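Local coordinates for protein 7,8-dihydro-6-hydroxymethylpterin pyrophosphokinase-dihydropteroate synthase (Plasmodium falciparum, PDB 6JWS) that probably catalyses two successive steps of folate biosynthesis, pyrophosphorylating 6-hydroxymethyl-7,8-dihydropterin with ATP and then condensing the product with 4-aminobenzoate to give 7,8-dihydropteroate, at residues Val526-Lys531 against Tyr570-Asp575; Ser480-Asn485 against Asn502-Cys507. The protein carries 1 engineered substitution. One frame throughout, in Å; residues are numbered along the deposited sequence.

Contact 1 (Val526-Lys531 against Tyr570-Asp575); sequences VVLMHK and YRILFD. With PT1 (pteroic acid), chain I; ACT (acetate ion), chain M.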
ATOM      1  N   VAL B 526     -18.283   1.011  22.346  1.00 10.66           N
ATOM      2  CA  VAL B 526     -19.442   0.834  21.496  1.00  9.59           C
ATOM      3  C   VAL B 526     -19.041   1.075  20.048  1.00  9.88           C
ATOM      4  O   VAL B 526     -18.321   2.038  19.760  1.00  9.81           O
ATOM      5  CB  VAL B 526     -20.602   1.751  21.929  1.00  9.36           C
ATOM      6  CG1 VAL B 526     -20.187   3.217  22.098  1.00  8.85           C
ATOM      7  CG2 VAL B 526     -21.810   1.594  21.007  1.00  9.01           C
ATOM      8  N   VAL B 527     -19.536   0.195  19.162  1.00  9.07           N
ATOM      9  CA  VAL B 527     -19.422   0.388  17.733  1.00  8.73           C
ATOM     10  C   VAL B 527     -20.747   0.976  17.230  1.00  8.95           C
ATOM     11  O   VAL B 527     -21.813   0.431  17.498  1.00  8.66           O
ATOM     12  CB  VAL B 527     -19.054  -0.939  17.035  1.00  8.94           C
ATOM     13  CG1 VAL B 527     -18.797  -0.758  15.535  1.00  8.52           C
ATOM     14  CG2 VAL B 527     -17.855  -1.631  17.704  1.00  8.40           C
ATOM     15  N   LEU B 528     -20.675   2.103  16.503  1.00  8.46           N
ATOM     16  CA  LEU B 528     -21.839   2.660  15.842  1.00  8.49           C
ATOM     17  C   LEU B 528     -21.725   2.412  14.343  1.00  8.46           C
ATOM     18  O   LEU B 528     -20.739   2.810  13.702  1.00  8.75           O
ATOM     19  CB  LEU B 528     -21.925   4.164  16.117  1.00  8.39           C
ATOM     20  CG  LEU B 528     -21.906   4.587  17.586  1.00  8.62           C
ATOM     21  CD1 LEU B 528     -21.754   6.108  17.682  1.00  8.17           C
ATOM     22  CD2 LEU B 528     -23.162   4.096  18.321  1.00  8.33           C
ATOM     23  N   MET B 529     -22.762   1.793  13.782  1.00  7.87           N
ATOM     24  CA  MET B 529     -22.730   1.482  12.363  1.00  7.89           C
ATOM     25  C   MET B 529     -23.856   2.224  11.636  1.00  7.47           C
ATOM     26  O   MET B 529     -24.935   2.398  12.196  1.00  7.46           O
ATOM     27  CB  MET B 529     -22.876  -0.030  12.146  1.00  8.02           C
ATOM     28  CG  MET B 529     -22.447  -0.488  10.771  1.00  8.07           C
ATOM     29  SD  MET B 529     -23.071  -2.150  10.394  1.00  9.10           S
ATOM     30  CE  MET B 529     -24.725  -1.722   9.840  1.00  8.38           C
ATOM     31  N   HIS B 530     -23.603   2.620  10.385  1.00  6.99           N
ATOM     32  CA  HIS B 530     -24.620   3.156   9.488  1.00  7.24           C
ATOM     33  C   HIS B 530     -25.316   2.047   8.695  1.00  7.89           C
ATOM     34  O   HIS B 530     -24.670   1.234   8.034  1.00  7.55           O
ATOM     35  CB  HIS B 530     -24.010   4.125   8.470  1.00  6.60           C
ATOM     36  CG  HIS B 530     -25.036   4.632   7.508  1.00  6.35           C
ATOM     37  ND1 HIS B 530     -25.303   3.998   6.308  1.00  6.06           N
ATOM     38  CD2 HIS B 530     -25.879   5.695   7.573  1.00  6.02           C
ATOM     39  CE1 HIS B 530     -26.263   4.635   5.668  1.00  5.88           C
ATOM     40  NE2 HIS B 530     -26.649   5.671   6.433  1.00  6.00           N
ATOM     41  N   LYS B 531     -26.653   2.052   8.731  1.00  9.23           N
ATOM     42  CA  LYS B 531     -27.485   1.283   7.812  1.00  9.93           C
ATOM     43  C   LYS B 531     -28.765   2.081   7.540  1.00 10.41           C
ATOM     44  O   LYS B 531     -28.998   3.124   8.157  1.00  9.79           O
ATOM     45  CB  LYS B 531     -27.792  -0.106   8.387  1.00 10.86           C
ATOM     46  CG  LYS B 531     -28.639  -0.134   9.651  1.00 12.66           C
ATOM     47  CD  LYS B 531     -29.218  -1.527   9.998  1.00 14.19           C
ATOM     48  CE  LYS B 531     -30.453  -1.519  10.893  1.00 14.90           C
ATOM     49  NZ  LYS B 531     -31.322  -0.308  10.753  1.00 17.28           N
ATOM     50  N   TYR B 570     -13.308   8.554  23.433  1.00 10.62           N
ATOM     51  CA  TYR B 570     -12.290   7.599  23.022  1.00 10.76           C
ATOM     52  C   TYR B 570     -12.827   6.162  23.076  1.00 11.73           C
ATOM     53  O   TYR B 570     -12.105   5.221  22.756  1.00 12.32           O
ATOM     54  CB  TYR B 570     -11.037   7.775  23.889  1.00 11.00           C
ATOM     55  CG  TYR B 570     -11.301   7.702  25.370  1.00 11.14           C
ATOM     56  CD1 TYR B 570     -11.359   6.481  26.011  1.00 11.49           C
ATOM     57  CD2 TYR B 570     -11.550   8.842  26.117  1.00 11.37           C
ATOM     58  CE1 TYR B 570     -11.650   6.375  27.358  1.00 11.63           C
ATOM     59  CE2 TYR B 570     -11.832   8.758  27.469  1.00 11.93           C
ATOM     60  CZ  TYR B 570     -11.870   7.521  28.090  1.00 12.07           C
ATOM     61  OH  TYR B 570     -12.164   7.404  29.418  1.00 13.25           O
ATOM     62  N   ARG B 571     -14.107   5.982  23.442  1.00 11.75           N
ATOM     63  CA  ARG B 571     -14.672   4.638  23.537  1.00 11.73           C
ATOM     64  C   ARG B 571     -15.689   4.374  22.421  1.00 10.97           C
ATOM     65  O   ARG B 571     -16.378   3.358  22.452  1.00 10.96           O
ATOM     66  CB  ARG B 571     -15.323   4.394  24.906  1.00 11.59           C
ATOM     67  CG  ARG B 571     -14.336   4.019  26.004  1.00 12.45           C
ATOM     68  CD  ARG B 571     -15.035   3.648  27.305  1.00 12.11           C
ATOM     69  NE  ARG B 571     -14.117   3.154  28.318  1.00 12.29           N
ATOM     70  CZ  ARG B 571     -13.701   1.894  28.431  1.00 12.43           C
ATOM     71  NH1 ARG B 571     -14.115   0.981  27.555  1.00 12.66           N
ATOM     72  NH2 ARG B 571     -12.872   1.559  29.407  1.00 11.07           N
ATOM     73  N   ILE B 572     -15.767   5.261  21.430  1.00 10.25           N
ATOM     74  CA  ILE B 572     -16.783   5.157  20.390  1.00  9.75           C
ATOM     75  C   ILE B 572     -16.086   4.883  19.063  1.00  9.74           C
ATOM     76  O   ILE B 572     -15.221   5.652  18.664  1.00  9.48           O
ATOM     77  CB  ILE B 572     -17.591   6.471  20.316  1.00  9.30           C
ATOM     78  CG1 ILE B 572     -18.279   6.758  21.656  1.00  9.18           C
ATOM     79  CG2 ILE B 572     -18.575   6.451  19.153  1.00  8.55           C
ATOM     80  CD1 ILE B 572     -18.823   8.155  21.790  1.00  8.86           C
ATOM     81  N   LEU B 573     -16.481   3.806  18.379  1.00 10.25           N
ATOM     82  CA  LEU B 573     -15.880   3.435  17.110  1.00 10.44           C
ATOM     83  C   LEU B 573     -16.918   3.583  16.006  1.00 11.15           C
ATOM     84  O   LEU B 573     -18.118   3.471  16.278  1.00 10.79           O
ATOM     85  CB  LEU B 573     -15.378   2.002  17.245  1.00 10.93           C
ATOM     86  CG  LEU B 573     -14.374   1.818  18.388  1.00 11.81           C
ATOM     87  CD1 LEU B 573     -14.972   0.972  19.492  1.00 12.80           C
ATOM     88  CD2 LEU B 573     -13.109   1.167  17.872  1.00 12.68           C
ATOM     89  N   PHE B 574     -16.440   3.895  14.791  1.00 11.52           N
ATOM     90  CA  PHE B 574     -17.286   4.147  13.637  1.00 11.91           C
ATOM     91  C   PHE B 574     -17.235   2.953  12.701  1.00 10.52           C
ATOM     92  O   PHE B 574     -16.173   2.350  12.521  1.00  9.40           O
ATOM     93  CB  PHE B 574     -16.761   5.320  12.804  1.00 15.22           C
ATOM     94  CG  PHE B 574     -16.905   6.687  13.425  1.00 19.24           C
ATOM     95  CD1 PHE B 574     -16.399   6.957  14.684  1.00 24.24           C
ATOM     96  CD2 PHE B 574     -17.445   7.738  12.713  1.00 20.62           C
ATOM     97  CE1 PHE B 574     -16.526   8.230  15.229  1.00 30.74           C
ATOM     98  CE2 PHE B 574     -17.600   8.999  13.265  1.00 20.76           C
ATOM     99  CZ  PHE B 574     -17.151   9.243  14.529  1.00 24.56           C
ATOM    100  N   ASP B 575     -18.385   2.679  12.067  1.00  9.34           N
ATOM    101  CA  ASP B 575     -18.489   1.622  11.075  1.00  8.92           C
ATOM    102  C   ASP B 575     -19.411   2.111   9.957  1.00  9.12           C
ATOM    103  O   ASP B 575     -20.554   2.482  10.211  1.00  9.45           O
ATOM    104  CB  ASP B 575     -18.905   0.294  11.728  1.00  8.09           C
ATOM    105  CG  ASP B 575     -18.942  -0.883  10.764  1.00  8.54           C
ATOM    106  OD1 ASP B 575     -18.859  -0.653   9.539  1.00  8.68           O
ATOM    107  OD2 ASP B 575     -19.004  -2.044  11.236  1.00  8.63           O
TER
HETATM  108  C2  PT1 I 801     -20.768  -5.090   9.926  1.00  8.52           C
HETATM  109  C3  PT1 I 801     -21.642  -6.228  10.215  1.00  8.58           C
HETATM  110  C5  PT1 I 801     -22.039  -6.404  11.616  1.00  8.38           C
HETATM  111  N6  PT1 I 801     -22.072  -7.096   9.268  1.00  9.25           N
HETATM  112  C7  PT1 I 801     -20.795  -4.443  12.206  1.00  8.49           C
HETATM  113  N9  PT1 I 801     -21.591  -5.510  12.543  1.00  8.42           N
HETATM  114  C10 PT1 I 801     -22.904  -8.112   9.619  1.00  9.10           C
HETATM  115  N11 PT1 I 801     -20.371  -3.543  13.166  1.00  8.25           N
HETATM  116  C12 PT1 I 801     -23.308  -8.264  10.939  1.00  8.68           C
HETATM  117  C21 PT1 I 801     -23.822  -8.517   2.044  1.00 11.14           C
HETATM  118  O22 PT1 I 801     -23.372  -9.554   1.483  1.00 12.07           O
HETATM  119  O1  PT1 I 801     -20.370  -4.865   8.667  1.00  8.65           O
HETATM  120  N4  PT1 I 801     -20.383  -4.263  10.922  1.00  8.46           N
HETATM  121  N8  PT1 I 801     -22.860  -7.430  11.902  1.00  8.24           N
HETATM  122  C13 PT1 I 801     -23.409  -9.036   8.543  1.00  9.75           C
HETATM  123  N14 PT1 I 801     -24.378  -8.287   7.697  1.00 10.13           N
HETATM  124  C15 PT1 I 801     -24.263  -8.330   6.349  1.00 10.05           C
HETATM  125  C16 PT1 I 801     -24.653  -7.220   5.569  1.00  9.83           C
HETATM  126  C17 PT1 I 801     -23.751  -9.522   5.741  1.00  9.72           C
HETATM  127  C18 PT1 I 801     -24.510  -7.288   4.162  1.00 10.20           C
HETATM  128  C19 PT1 I 801     -23.632  -9.582   4.330  1.00 10.02           C
HETATM  129  C20 PT1 I 801     -23.992  -8.458   3.545  1.00 10.55           C
HETATM  130  O23 PT1 I 801     -24.125  -7.528   1.356  1.00 11.41           O
HETATM  131  C   ACT M 805     -28.342   8.661   5.480  1.00 14.24           C
HETATM  132  O   ACT M 805     -28.640   7.432   5.551  1.00 13.44           O
HETATM  133  OXT ACT M 805     -28.745   9.433   4.591  1.00 14.72           O
HETATM  134  CH3 ACT M 805     -27.368   9.245   6.506  1.00 14.35           C
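Strands 525-529 and 572-575 are parallel neighbours in the TIM barrel of the dihydropteroate synthase part, and their pairing ends at the edge of the pterin of bound pteroate, where the Asp575 carboxylate meets it. Val526 opens the pairing: its N donates to Arg571 O and its O accepts from Leu573 N, both nearly along the C=O axes. On the outer face Val526 CG1, in the crowded position between N and the carbonyl carbon (chi1 51°), lies alongside Ile572 CG1 at 4.0 Å, under helix 547-564. Val527 turns into the barrel with Leu573 and Asp575; its CG1, anti to the backbone N, crosses obliquely to Asp575 CB at 4.0 Å and is as near to the pterin amino group. Leu528 returns to the outer face, where its CD1 presses on Ile572 CG2 at 3.5 Å. Its N makes the straightest bond of the pairing, 2.9 Å to Leu573 O with 179° at the hydrogen, whereas the bond from Asp575 N to Leu528 O is weak and bent. Met529 lies side by side with Asp575, its CG 3.5 Å from the carboxylate carbon CG. A bend at chi3 (83°) carries Met529 CE away from the aspartate, while SD sits against the pterin. His530 leaves the strand but still gives its N to Asp575 O; its ring leads away, edge-to-face with Tyr554 and with ND1 hydrogen-bonded to Lys582 NZ, and NE2 donates in plane to an acetate, probably from the crystallisation liquor. Asp575 is the ligand-facing end of the pairing. With CG anti to its backbone N and OD1 taken by Gly577 N, its OD2 is directed at the pterin: it accepts from PT1 N11 at 2.8 Å and lies 2.6 Å from PT1 N4.

Contact 2 (Ser480-Asn485 against Asn502-Cys507); sequences SIDTIN and NDISAC. With PT1 (pteroic acid), chain I.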
ATOM      1  N   SER B 480     -17.241  -8.726  22.091  1.00 14.17           N
ATOM      2  CA  SER B 480     -18.202  -7.797  21.534  1.00 14.70           C
ATOM      3  C   SER B 480     -19.531  -8.515  21.266  1.00 14.20           C
ATOM      4  O   SER B 480     -19.558  -9.633  20.743  1.00 13.73           O
ATOM      5  CB  SER B 480     -17.618  -7.203  20.263  1.00 14.69           C
ATOM      6  OG  SER B 480     -18.560  -6.362  19.628  1.00 18.39           O
ATOM      7  N   ILE B 481     -20.647  -7.855  21.592  1.00 14.16           N
ATOM      8  CA  ILE B 481     -21.949  -8.447  21.286  1.00 14.18           C
ATOM      9  C   ILE B 481     -22.652  -7.627  20.206  1.00 14.11           C
ATOM     10  O   ILE B 481     -22.876  -6.435  20.373  1.00 13.94           O
ATOM     11  CB  ILE B 481     -22.834  -8.655  22.534  1.00 13.80           C
ATOM     12  CG1 ILE B 481     -24.242  -9.108  22.148  1.00 14.88           C
ATOM     13  CG2 ILE B 481     -22.889  -7.431  23.436  1.00 14.17           C
ATOM     14  CD1 ILE B 481     -24.897  -9.938  23.221  1.00 15.12           C
ATOM     15  N   ASP B 482     -22.998  -8.299  19.108  1.00 14.16           N
ATOM     16  CA  ASP B 482     -23.725  -7.716  18.001  1.00 13.71           C
ATOM     17  C   ASP B 482     -25.210  -7.753  18.352  1.00 13.54           C
ATOM     18  O   ASP B 482     -25.906  -8.727  18.027  1.00 13.81           O
ATOM     19  CB  ASP B 482     -23.425  -8.506  16.724  1.00 14.82           C
ATOM     20  CG  ASP B 482     -23.991  -7.925  15.429  1.00 17.27           C
ATOM     21  OD1 ASP B 482     -24.900  -7.063  15.484  1.00 16.94           O
ATOM     22  OD2 ASP B 482     -23.508  -8.335  14.348  1.00 20.22           O
ATOM     23  N   THR B 483     -25.680  -6.693  19.014  1.00 11.99           N
ATOM     24  CA  THR B 483     -27.087  -6.586  19.373  1.00 11.95           C
ATOM     25  C   THR B 483     -27.567  -5.134  19.252  1.00 11.99           C
ATOM     26  O   THR B 483     -26.773  -4.193  19.367  1.00 12.09           O
ATOM     27  CB  THR B 483     -27.346  -7.156  20.781  1.00 11.75           C
ATOM     28  OG1 THR B 483     -28.763  -7.231  20.919  1.00 11.81           O
ATOM     29  CG2 THR B 483     -26.780  -6.333  21.926  1.00 10.76           C
ATOM     30  N   ILE B 484     -28.883  -4.957  19.083  1.00 12.04           N
ATOM     31  CA  ILE B 484     -29.517  -3.649  19.184  1.00 12.67           C
ATOM     32  C   ILE B 484     -30.472  -3.674  20.377  1.00 14.04           C
ATOM     33  O   ILE B 484     -31.232  -2.713  20.608  1.00 14.72           O
ATOM     34  CB  ILE B 484     -30.281  -3.304  17.892  1.00 12.41           C
ATOM     35  CG1 ILE B 484     -31.442  -4.278  17.641  1.00 12.13           C
ATOM     36  CG2 ILE B 484     -29.330  -3.225  16.699  1.00 12.78           C
ATOM     37  CD1 ILE B 484     -32.240  -3.977  16.380  1.00 11.46           C
ATOM     38  N   ASN B 485     -30.417  -4.775  21.134  1.00 13.65           N
ATOM     39  CA  ASN B 485     -31.479  -5.055  22.084  1.00 15.22           C
ATOM     40  C   ASN B 485     -31.040  -4.743  23.510  1.00 14.57           C
ATOM     41  O   ASN B 485     -30.142  -5.369  24.062  1.00 14.15           O
ATOM     42  CB  ASN B 485     -32.093  -6.444  21.889  1.00 17.47           C
ATOM     43  CG  ASN B 485     -33.297  -6.646  22.778  1.00 21.21           C
ATOM     44  OD1 ASN B 485     -33.156  -7.020  23.947  1.00 25.67           O
ATOM     45  ND2 ASN B 485     -34.480  -6.359  22.251  1.00 23.03           N
ATOM     46  N   ASN B 502     -21.793  -3.761  20.002  1.00 11.49           N
ATOM     47  CA  ASN B 502     -21.763  -3.579  18.565  1.00 11.76           C
ATOM     48  C   ASN B 502     -23.197  -3.361  18.079  1.00 11.60           C
ATOM     49  O   ASN B 502     -23.941  -4.320  17.898  1.00 11.27           O
ATOM     50  CB  ASN B 502     -21.117  -4.795  17.893  1.00 12.59           C
ATOM     51  CG  ASN B 502     -21.173  -4.721  16.387  1.00 13.59           C
ATOM     52  OD1 ASN B 502     -21.385  -3.641  15.838  1.00 14.63           O
ATOM     53  ND2 ASN B 502     -21.029  -5.858  15.713  1.00 14.49           N
ATOM     54  N   ASP B 503     -23.581  -2.090  17.866  1.00 11.43           N
ATOM     55  CA  ASP B 503     -24.971  -1.735  17.605  1.00 10.69           C
ATOM     56  C   ASP B 503     -25.123  -1.274  16.149  1.00 10.49           C
ATOM     57  O   ASP B 503     -24.791  -0.142  15.799  1.00  9.68           O
ATOM     58  CB  ASP B 503     -25.456  -0.702  18.627  1.00 11.07           C
ATOM     59  CG  ASP B 503     -26.957  -0.423  18.600  1.00 11.86           C
ATOM     60  OD1 ASP B 503     -27.549  -0.297  17.472  1.00 11.50           O
ATOM     61  OD2 ASP B 503     -27.546  -0.366  19.708  1.00 11.77           O
ATOM     62  N   ILE B 504     -25.645  -2.167  15.296  1.00 10.11           N
ATOM     63  CA  ILE B 504     -25.747  -1.879  13.873  1.00  9.62           C
ATOM     64  C   ILE B 504     -26.802  -0.805  13.582  1.00  9.03           C
ATOM     65  O   ILE B 504     -26.886  -0.338  12.454  1.00  9.17           O
ATOM     66  CB  ILE B 504     -25.963  -3.159  13.044  1.00  9.80           C
ATOM     67  CG1 ILE B 504     -27.306  -3.848  13.348  1.00  9.60           C
ATOM     68  CG2 ILE B 504     -24.771  -4.105  13.186  1.00  9.77           C
ATOM     69  CD1 ILE B 504     -27.735  -4.863  12.292  1.00  8.60           C
ATOM     70  N   SER B 505     -27.581  -0.380  14.582  1.00  8.50           N
ATOM     71  CA  SER B 505     -28.504   0.737  14.395  1.00  8.67           C
ATOM     72  C   SER B 505     -27.888   2.066  14.854  1.00  8.88           C
ATOM     73  O   SER B 505     -28.558   3.096  14.869  1.00  9.64           O
ATOM     74  CB  SER B 505     -29.874   0.475  15.050  1.00  8.16           C
ATOM     75  OG  SER B 505     -29.847   0.665  16.473  1.00  8.28           O
ATOM     76  N   ALA B 506     -26.620   2.038  15.268  1.00  9.23           N
ATOM     77  CA  ALA B 506     -25.954   3.162  15.917  1.00 10.08           C
ATOM     78  C   ALA B 506     -26.783   3.662  17.107  1.00 10.47           C
ATOM     79  O   ALA B 506     -26.841   4.861  17.381  1.00 10.25           O
ATOM     80  CB  ALA B 506     -25.617   4.260  14.924  1.00  9.57           C
ATOM     81  N   CYS B 507     -27.416   2.711  17.812  1.00 11.16           N
ATOM     82  CA  CYS B 507     -28.152   2.971  19.040  1.00 11.49           C
ATOM     83  C   CYS B 507     -29.387   3.826  18.748  1.00 11.99           C
ATOM     84  O   CYS B 507     -29.819   4.590  19.600  1.00 13.06           O
ATOM     85  CB  CYS B 507     -27.274   3.680  20.065  1.00 11.92           C
ATOM     86  SG  CYS B 507     -25.794   2.751  20.555  1.00 13.56           S
TER
HETATM   87  C2  PT1 I 801     -20.768  -5.090   9.926  1.00  8.52           C
HETATM   88  C3  PT1 I 801     -21.642  -6.228  10.215  1.00  8.58           C
HETATM   89  C5  PT1 I 801     -22.039  -6.404  11.616  1.00  8.38           C
HETATM   90  N6  PT1 I 801     -22.072  -7.096   9.268  1.00  9.25           N
HETATM   91  C7  PT1 I 801     -20.795  -4.443  12.206  1.00  8.49           C
HETATM   92  N9  PT1 I 801     -21.591  -5.510  12.543  1.00  8.42           N
HETATM   93  C10 PT1 I 801     -22.904  -8.112   9.619  1.00  9.10           C
HETATM   94  N11 PT1 I 801     -20.371  -3.543  13.166  1.00  8.25           N
HETATM   95  C12 PT1 I 801     -23.308  -8.264  10.939  1.00  8.68           C
HETATM   96  C21 PT1 I 801     -23.822  -8.517   2.044  1.00 11.14           C
HETATM   97  O22 PT1 I 801     -23.372  -9.554   1.483  1.00 12.07           O
HETATM   98  O1  PT1 I 801     -20.370  -4.865   8.667  1.00  8.65           O
HETATM   99  N4  PT1 I 801     -20.383  -4.263  10.922  1.00  8.46           N
HETATM  100  N8  PT1 I 801     -22.860  -7.430  11.902  1.00  8.24           N
HETATM  101  C13 PT1 I 801     -23.409  -9.036   8.543  1.00  9.75           C
HETATM  102  N14 PT1 I 801     -24.378  -8.287   7.697  1.00 10.13           N
HETATM  103  C15 PT1 I 801     -24.263  -8.330   6.349  1.00 10.05           C
HETATM  104  C16 PT1 I 801     -24.653  -7.220   5.569  1.00  9.83           C
HETATM  105  C17 PT1 I 801     -23.751  -9.522   5.741  1.00  9.72           C
HETATM  106  C18 PT1 I 801     -24.510  -7.288   4.162  1.00 10.20           C
HETATM  107  C19 PT1 I 801     -23.632  -9.582   4.330  1.00 10.02           C
HETATM  108  C20 PT1 I 801     -23.992  -8.458   3.545  1.00 10.55           C
HETATM  109  O23 PT1 I 801     -24.125  -7.528   1.356  1.00 11.41           O
HETATM  110  O   HOH W   1     -26.141  -4.920  16.449  1.00 13.28           O
HETATM  111  O   HOH W   2     -30.380   0.112  19.898  1.00 14.18           O
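Asn502 and Asp482 stand side by side on the inner face of the TIM barrel, where the beta-alpha-beta unit of strand 478-482, helix 486-494 and strand 500-503 meets the pterin of pteroate. The Asn502 amide grips the ring with two bonds: OD1 accepts from PT1 N11 at 2.9 Å, nearly straight at 171°, and ND2 donates to PT1 N9. Asp482 OD2 approaches PT1 N8 to 2.7 Å, its carboxylate turned 38° from the amide plane. Ile504 CG2 lies over the pterin ring, 3.5 Å from PT1 N9. Behind this shell, Asn502 N donates to Ile481 O from above the carbonyl plane, and a weak bond runs from Thr483 N to Asn502 O. Water 1 donates to Asp482 OD1 and Asn502 O and accepts from Ile504 N, linking the carboxylate to the turn after Asn502. That type I turn, Asp503 to Ala506, is closed by Ala506 N bonding to Asp503 O and braced by Asp503 OD1, which accepts from Ser505 N (an Asx turn), Ser505 OG and, just past the turn, Cys507 N; Ile484 CG2 packs against the same oxygen at 3.5 Å. Farther out, water 2 donates to both Ile484 O and Asp503 OD2, the latter at 2.9 Å.

From the N terminus, contact 2 comes first: 480-485 leads into helix 486-494, and the chain returns in parallel at 502-507, closing one beta-alpha-beta crossover. Only then does contact 1 open, at 526-531; the chain passes through helix 547-564 before 570-575 closes the second loop. The two are in series, neither nested nor crossing. Strands 500-503 and 525-529 are neighbours in the sheet, where Asp503 N probably donates to Val527 O, so four consecutive barrel strands, 478-482 to 572-575, are tied together. Beyond the strands, Lys531 CG packs on Ile504 O. Both contacts converge on pteroate, which binds the strand ends of each through the same amino group.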